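Long-range contact in MxaA (Stigmatella aurantiaca, PDB 4W4T), which forms part of the myxalamid PKS-NRPS assembly line, its terminal reductase domain, described here, binding NADPH and probably releasing the finished chain by reduction: residues A[284-297]-A[384-398]. Sequence-based numbering, arbitrary orientation.
Sequences LTPVDYVSSAIVDL and TLKALGGTGTSCPSV
The CB methylene of Cys395 sits over the centre of one face of the Tyr289 ring, 3.6 Å from its centroid and 6° off the normal, a CH-pi contact that illustrates how an extended chain can be fastened along a helix. With SG anti to the backbone N (chi1 -169°), Cys395 SG meets the ring obliquely near CD2 and lies 3.8 Å from Pro286 CD. Pro396 and Pro286 slide past each other in opposite directions, CG to CG 3.9 Å. The Thr393 side chain crosses that of Tyr289 at about a right angle and sets its CG2 by CD1 and CE1, while Tyr289 OH ends 3.6 Å from Thr384 CG2. Were Tyr289 replaced by an alanine, the Cys395 methylene would probably lose its aromatic face and a gap would open between helix 287-298 and the 393-396 chain. Farther along the helix, Leu388 is a knob in the hole formed by Tyr289, Ala293, Asp296 and Leu297; its CD2 packs 3.7 Å from Asp296 CB. One very short hydrogen bond, 2.5 Å from Thr393 OG1 to Asp296 OD2, ties the segments, and the other carboxylate oxygen forms a salt bridge with Arg78. Thr391 OG1 accepts from Thr393 N in an ST turn and donates to Leu388 O. Packing is looser on the outer side: Ser394 points its side chain away, and Gly389, Gly390 and Gly392 stay exposed. The whole is structural packing on the reductase's Rossmann-type fold, where helix 287-298 has helix 66-78 and strand 239-248 among its neighbours and segment 384-398, late in the chain, covers another side.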
ATOM      1  N   LEU A 284       0.990  21.746  13.548  1.00 14.97           N
ATOM      2  CA  LEU A 284       0.345  22.096  12.286  1.00 16.08           C
ATOM      3  C   LEU A 284       0.887  23.446  11.872  1.00 15.69           C
ATOM      4  O   LEU A 284       0.626  24.456  12.531  1.00 16.49           O
ATOM      5  CB  LEU A 284      -1.176  22.155  12.404  1.00 17.31           C
ATOM      6  CG  LEU A 284      -1.984  20.858  12.462  1.00 17.29           C
ATOM      7  CD1 LEU A 284      -1.988  20.303  13.867  1.00 21.61           C
ATOM      8  CD2 LEU A 284      -3.397  21.161  12.021  1.00 20.72           C
ATOM      9  N   THR A 285       1.661  23.452  10.796  1.00 13.29           N
ATOM     10  CA  THR A 285       2.364  24.648  10.355  1.00 13.36           C
ATOM     11  C   THR A 285       1.860  25.077   8.982  1.00 14.82           C
ATOM     12  O   THR A 285       2.210  24.459   7.976  1.00 13.87           O
ATOM     13  CB  THR A 285       3.874  24.391  10.285  1.00 16.78           C
ATOM     14  OG1 THR A 285       4.320  23.788  11.509  1.00 16.46           O
ATOM     15  CG2 THR A 285       4.626  25.687  10.063  1.00 13.38           C
ATOM     16  N   PRO A 286       1.017  26.120   8.934  1.00 15.33           N
ATOM     17  CA  PRO A 286       0.434  26.536   7.655  1.00 13.88           C
ATOM     18  C   PRO A 286       1.484  26.858   6.579  1.00 12.55           C
ATOM     19  O   PRO A 286       2.499  27.488   6.873  1.00 14.29           O
ATOM     20  CB  PRO A 286      -0.351  27.785   8.028  1.00 15.97           C
ATOM     21  CG  PRO A 286      -0.779  27.533   9.464  1.00 12.55           C
ATOM     22  CD  PRO A 286       0.430  26.857  10.078  1.00 15.90           C
ATOM     23  N   VAL A 287       1.204  26.458   5.348  1.00 14.33           N
ATOM     24  CA  VAL A 287       2.179  26.602   4.250  1.00 13.89           C
ATOM     25  C   VAL A 287       2.563  28.069   3.983  1.00 14.51           C
ATOM     26  O   VAL A 287       3.703  28.344   3.567  1.00 14.49           O
ATOM     27  CB  VAL A 287       1.653  25.959   2.954  1.00 16.86           C
ATOM     28  CG1 VAL A 287       0.466  26.738   2.376  1.00 15.62           C
ATOM     29  CG2 VAL A 287       2.798  25.825   1.927  1.00 17.91           C
ATOM     30  N   ASP A 288       1.656  29.018   4.260  1.00 14.23           N
ATOM     31  CA  ASP A 288       2.008  30.430   4.047  1.00 15.62           C
ATOM     32  C   ASP A 288       3.075  30.906   5.039  1.00 15.09           C
ATOM     33  O   ASP A 288       3.907  31.753   4.700  1.00 16.59           O
ATOM     34  CB  ASP A 288       0.782  31.364   4.080  1.00 16.17           C
ATOM     35  CG  ASP A 288      -0.198  31.067   5.226  1.00 15.79           C
ATOM     36  OD1 ASP A 288      -0.459  29.884   5.508  1.00 15.59           O
ATOM     37  OD2 ASP A 288      -0.728  32.045   5.812  1.00 18.36           O
ATOM     38  N   TYR A 289       3.113  30.329   6.232  1.00 13.26           N
ATOM     39  CA  TYR A 289       4.204  30.640   7.148  1.00 13.56           C
ATOM     40  C   TYR A 289       5.530  30.009   6.702  1.00 14.74           C
ATOM     41  O   TYR A 289       6.575  30.653   6.762  1.00 14.42           O
ATOM     42  CB  TYR A 289       3.871  30.187   8.567  1.00 13.14           C
ATOM     43  CG  TYR A 289       5.046  30.301   9.510  1.00 15.10           C
ATOM     44  CD1 TYR A 289       5.540  31.552   9.896  1.00 15.31           C
ATOM     45  CD2 TYR A 289       5.670  29.164  10.007  1.00 18.06           C
ATOM     46  CE1 TYR A 289       6.608  31.655  10.749  1.00 17.20           C
ATOM     47  CE2 TYR A 289       6.735  29.255  10.872  1.00 15.19           C
ATOM     48  CZ  TYR A 289       7.205  30.502  11.236  1.00 15.52           C
ATOM     49  OH  TYR A 289       8.273  30.591  12.088  1.00 18.03           O
ATOM     50  N   VAL A 290       5.494  28.736   6.304  1.00 13.08           N
ATOM     51  CA  VAL A 290       6.718  28.065   5.888  1.00 14.09           C
ATOM     52  C   VAL A 290       7.331  28.780   4.692  1.00 13.24           C
ATOM     53  O   VAL A 290       8.523  29.104   4.701  1.00 13.97           O
ATOM     54  CB  VAL A 290       6.475  26.595   5.534  1.00 13.36           C
ATOM     55  CG1 VAL A 290       7.774  25.940   5.127  1.00 14.11           C
ATOM     56  CG2 VAL A 290       5.862  25.870   6.731  1.00 14.68           C
ATOM     57  N   SER A 291       6.521  29.067   3.678  1.00 13.94           N
ATOM     58  CA  SER A 291       7.075  29.702   2.483  1.00 16.09           C
ATOM     59  C   SER A 291       7.588  31.103   2.803  1.00 16.96           C
ATOM     60  O   SER A 291       8.668  31.469   2.351  1.00 14.94           O
ATOM     61  CB  SER A 291       6.060  29.755   1.338  1.00 16.74           C
ATOM     62  OG  SER A 291       4.901  30.497   1.669  1.00 22.68           O
ATOM     63  N   SER A 292       6.852  31.885   3.594  1.00 14.80           N
ATOM     64  CA  SER A 292       7.339  33.231   3.925  1.00 16.97           C
ATOM     65  C   SER A 292       8.614  33.175   4.746  1.00 16.55           C
ATOM     66  O   SER A 292       9.514  33.980   4.536  1.00 18.37           O
ATOM     67  CB  SER A 292       6.282  34.050   4.681  1.00 19.84           C
ATOM     68  OG  SER A 292       5.243  34.437   3.808  1.00 23.32           O
ATOM     69  N   ALA A 293       8.700  32.229   5.680  1.00 14.17           N
ATOM     70  CA  ALA A 293       9.891  32.126   6.521  1.00 13.21           C
ATOM     71  C   ALA A 293      11.106  31.684   5.710  1.00 14.61           C
ATOM     72  O   ALA A 293      12.205  32.190   5.920  1.00 15.21           O
ATOM     73  CB  ALA A 293       9.662  31.163   7.690  1.00 15.76           C
ATOM     74  N   ILE A 294      10.913  30.718   4.814  1.00 13.67           N
ATOM     75  CA  ILE A 294      12.004  30.295   3.941  1.00 14.64           C
ATOM     76  C   ILE A 294      12.597  31.499   3.217  1.00 14.48           C
ATOM     77  O   ILE A 294      13.809  31.729   3.251  1.00 15.00           O
ATOM     78  CB  ILE A 294      11.535  29.263   2.907  1.00 15.48           C
ATOM     79  CG1 ILE A 294      11.208  27.935   3.593  1.00 12.81           C
ATOM     80  CG2 ILE A 294      12.620  29.062   1.826  1.00 14.50           C
ATOM     81  CD1 ILE A 294      10.578  26.914   2.652  1.00 13.88           C
ATOM     82  N   VAL A 295      11.736  32.274   2.574  1.00 14.34           N
ATOM     83  CA  VAL A 295      12.221  33.398   1.779  1.00 16.92           C
ATOM     84  C   VAL A 295      12.835  34.457   2.691  1.00 18.65           C
ATOM     85  O   VAL A 295      13.927  34.930   2.421  1.00 19.35           O
ATOM     86  CB  VAL A 295      11.105  34.007   0.908  1.00 18.14           C
ATOM     87  CG1 VAL A 295      11.589  35.302   0.229  1.00 21.26           C
ATOM     88  CG2 VAL A 295      10.653  33.004  -0.140  1.00 17.57           C
ATOM     89  N   ASP A 296      12.190  34.794   3.784  1.00 19.04           N
ATOM     90  CA  ASP A 296      12.719  35.744   4.730  1.00 18.81           C
ATOM     91  C   ASP A 296      14.081  35.347   5.237  1.00 18.55           C
ATOM     92  O   ASP A 296      14.966  36.105   5.209  1.00 19.96           O
ATOM     93  CB  ASP A 296      11.758  35.945   5.904  1.00 17.75           C
ATOM     94  CG  ASP A 296      10.643  36.907   5.582  1.00 26.20           C
ATOM     95  OD1 ASP A 296      10.696  37.608   4.603  1.00 32.57           O
ATOM     96  OD2 ASP A 296       9.722  37.018   6.338  1.00 29.07           O
ATOM     97  N   LEU A 297      14.219  34.120   5.692  1.00 16.92           N
ATOM     98  CA  LEU A 297      15.484  33.652   6.258  1.00 16.60           C
ATOM     99  C   LEU A 297      16.568  33.589   5.188  1.00 17.38           C
ATOM    100  O   LEU A 297      17.735  33.859   5.466  1.00 18.38           O
ATOM    101  CB  LEU A 297      15.320  32.281   6.904  1.00 15.91           C
ATOM    102  CG  LEU A 297      14.485  32.283   8.192  1.00 16.71           C
ATOM    103  CD1 LEU A 297      13.993  30.865   8.487  1.00 16.05           C
ATOM    104  CD2 LEU A 297      15.315  32.824   9.358  1.00 19.74           C
ATOM    105  N   THR A 384      14.587  30.742  14.926  1.00 17.77           N
ATOM    106  CA  THR A 384      13.700  31.251  13.894  1.00 17.12           C
ATOM    107  C   THR A 384      12.928  32.475  14.396  1.00 19.48           C
ATOM    108  O   THR A 384      12.823  33.483  13.704  1.00 17.67           O
ATOM    109  CB  THR A 384      12.706  30.189  13.443  1.00 17.70           C
ATOM    110  OG1 THR A 384      13.429  29.040  12.963  1.00 17.03           O
ATOM    111  CG2 THR A 384      11.819  30.746  12.340  1.00 15.56           C
ATOM    112  N   LEU A 385      12.380  32.369  15.602  1.00 18.43           N
ATOM    113  CA  LEU A 385      11.583  33.460  16.161  1.00 20.73           C
ATOM    114  C   LEU A 385      12.398  34.760  16.215  1.00 20.99           C
ATOM    115  O   LEU A 385      11.927  35.819  15.773  1.00 20.53           O
ATOM    116  CB  LEU A 385      11.070  33.077  17.548  1.00 22.40           C
ATOM    117  CG  LEU A 385       9.911  33.915  18.088  1.00 29.53           C
ATOM    118  CD1 LEU A 385       8.572  33.510  17.444  1.00 31.12           C
ATOM    119  CD2 LEU A 385       9.844  33.815  19.621  1.00 29.65           C
ATOM    120  N   LYS A 386      13.621  34.669  16.724  1.00 20.21           N
ATOM    121  CA  LYS A 386      14.509  35.838  16.754  1.00 22.72           C
ATOM    122  C   LYS A 386      14.797  36.387  15.364  1.00 22.51           C
ATOM    123  O   LYS A 386      14.665  37.593  15.126  1.00 18.66           O
ATOM    124  CB  LYS A 386      15.834  35.517  17.450  1.00 26.93           C
ATOM    125  CG  LYS A 386      15.687  34.908  18.826  1.00 33.23           C
ATOM    126  CD  LYS A 386      17.004  34.916  19.609  1.00 42.13           C
ATOM    127  CE  LYS A 386      16.906  34.035  20.858  1.00 49.37           C
ATOM    128  NZ  LYS A 386      17.625  32.736  20.691  1.00 51.55           N
ATOM    129  N   ALA A 387      15.170  35.512  14.434  1.00 18.57           N
ATOM    130  CA  ALA A 387      15.573  35.974  13.117  1.00 19.39           C
ATOM    131  C   ALA A 387      14.410  36.655  12.381  1.00 20.42           C
ATOM    132  O   ALA A 387      14.630  37.515  11.527  1.00 21.09           O
ATOM    133  CB  ALA A 387      16.135  34.806  12.283  1.00 21.74           C
ATOM    134  N   LEU A 388      13.178  36.276  12.718  1.00 17.40           N
ATOM    135  CA  LEU A 388      12.013  36.820  12.030  1.00 17.36           C
ATOM    136  C   LEU A 388      11.358  38.005  12.768  1.00 17.68           C
ATOM    137  O   LEU A 388      10.385  38.558  12.282  1.00 18.95           O
ATOM    138  CB  LEU A 388      10.964  35.733  11.819  1.00 18.47           C
ATOM    139  CG  LEU A 388      11.379  34.594  10.874  1.00 16.50           C
ATOM    140  CD1 LEU A 388      10.202  33.669  10.655  1.00 17.66           C
ATOM    141  CD2 LEU A 388      11.897  35.140   9.555  1.00 19.24           C
ATOM    142  N   GLY A 389      11.887  38.374  13.925  1.00 18.57           N
ATOM    143  CA  GLY A 389      11.204  39.324  14.805  1.00 20.80           C
ATOM    144  C   GLY A 389      10.976  40.706  14.208  1.00 22.40           C
ATOM    145  O   GLY A 389      10.008  41.395  14.557  1.00 20.71           O
ATOM    146  N   GLY A 390      11.864  41.118  13.307  1.00 21.32           N
ATOM    147  CA  GLY A 390      11.740  42.405  12.643  1.00 19.76           C
ATOM    148  C   GLY A 390      10.980  42.294  11.336  1.00 21.85           C
ATOM    149  O   GLY A 390      10.822  43.281  10.617  1.00 21.93           O
ATOM    150  N   THR A 391      10.527  41.081  11.012  1.00 20.22           N
ATOM    151  CA  THR A 391       9.707  40.850   9.821  1.00 20.67           C
ATOM    152  C   THR A 391       8.231  40.760  10.193  1.00 18.95           C
ATOM    153  O   THR A 391       7.887  40.713  11.371  1.00 20.45           O
ATOM    154  CB  THR A 391      10.073  39.531   9.095  1.00 21.30           C
ATOM    155  OG1 THR A 391       9.525  38.426   9.832  1.00 18.18           O
ATOM    156  CG2 THR A 391      11.588  39.365   8.956  1.00 19.24           C
ATOM    157  N   GLY A 392       7.367  40.687   9.185  1.00 19.76           N
ATOM    158  CA  GLY A 392       5.950  40.495   9.430  1.00 20.95           C
ATOM    159  C   GLY A 392       5.550  39.030   9.332  1.00 23.09           C
ATOM    160  O   GLY A 392       4.371  38.714   9.122  1.00 24.11           O
ATOM    161  N   THR A 393       6.524  38.141   9.519  1.00 19.37           N
ATOM    162  CA  THR A 393       6.290  36.701   9.352  1.00 18.82           C
ATOM    163  C   THR A 393       6.179  36.012  10.704  1.00 16.95           C
ATOM    164  O   THR A 393       7.136  35.953  11.484  1.00 16.13           O
ATOM    165  CB  THR A 393       7.398  36.043   8.516  1.00 20.73           C
ATOM    166  OG1 THR A 393       7.413  36.646   7.217  1.00 19.53           O
ATOM    167  CG2 THR A 393       7.150  34.522   8.374  1.00 16.90           C
ATOM    168  N   SER A 394       4.980  35.508  10.968  1.00 18.58           N
ATOM    169  CA  SER A 394       4.648  34.879  12.234  1.00 17.86           C
ATOM    170  C   SER A 394       3.689  33.742  11.936  1.00 17.79           C
ATOM    171  O   SER A 394       2.836  33.873  11.066  1.00 18.86           O
ATOM    172  CB  SER A 394       4.022  35.905  13.189  1.00 18.57           C
ATOM    173  OG  SER A 394       3.640  35.322  14.418  1.00 20.28           O
ATOM    174  N   CYS A 395       3.819  32.631  12.649  1.00 18.05           N
ATOM    175  CA  CYS A 395       2.992  31.466  12.371  1.00 14.71           C
ATOM    176  C   CYS A 395       1.584  31.629  12.933  1.00 19.20           C
ATOM    177  O   CYS A 395       1.416  32.021  14.085  1.00 17.66           O
ATOM    178  CB  CYS A 395       3.637  30.215  12.949  1.00 22.50           C
ATOM    179  SG  CYS A 395       2.873  28.677  12.392  1.00 16.98           S
ATOM    180  N   PRO A 396       0.565  31.357  12.109  1.00 17.28           N
ATOM    181  CA  PRO A 396      -0.814  31.397  12.605  1.00 18.05           C
ATOM    182  C   PRO A 396      -1.033  30.383  13.723  1.00 18.48           C
ATOM    183  O   PRO A 396      -0.412  29.321  13.755  1.00 18.95           O
ATOM    184  CB  PRO A 396      -1.651  31.048  11.372  1.00 19.00           C
ATOM    185  CG  PRO A 396      -0.777  31.410  10.197  1.00 17.40           C
ATOM    186  CD  PRO A 396       0.634  31.169  10.652  1.00 18.96           C
ATOM    187  N   SER A 397      -1.901  30.741  14.662  1.00 19.22           N
ATOM    188  CA  SER A 397      -2.301  29.845  15.731  1.00 19.84           C
ATOM    189  C   SER A 397      -3.245  28.772  15.221  1.00 20.38           C
ATOM    190  O   SER A 397      -4.029  29.009  14.297  1.00 21.04           O
ATOM    191  CB  SER A 397      -3.000  30.618  16.854  1.00 22.78           C
ATOM    192  OG  SER A 397      -2.215  31.718  17.268  1.00 28.74           O
ATOM    193  N   VAL A 398      -3.189  27.597  15.835  1.00 19.61           N
ATOM    194  CA  VAL A 398      -4.178  26.573  15.537  1.00 18.00           C
ATOM    195  C   VAL A 398      -5.361  26.823  16.467  1.00 19.12           C
ATOM    196  O   VAL A 398      -5.221  26.791  17.692  1.00 18.22           O
ATOM    197  CB  VAL A 398      -3.630  25.159  15.716  1.00 21.20           C
ATOM    198  CG1 VAL A 398      -4.726  24.117  15.416  1.00 19.80           C
ATOM    199  CG2 VAL A 398      -2.438  24.941  14.796  1.00 19.94           C
TER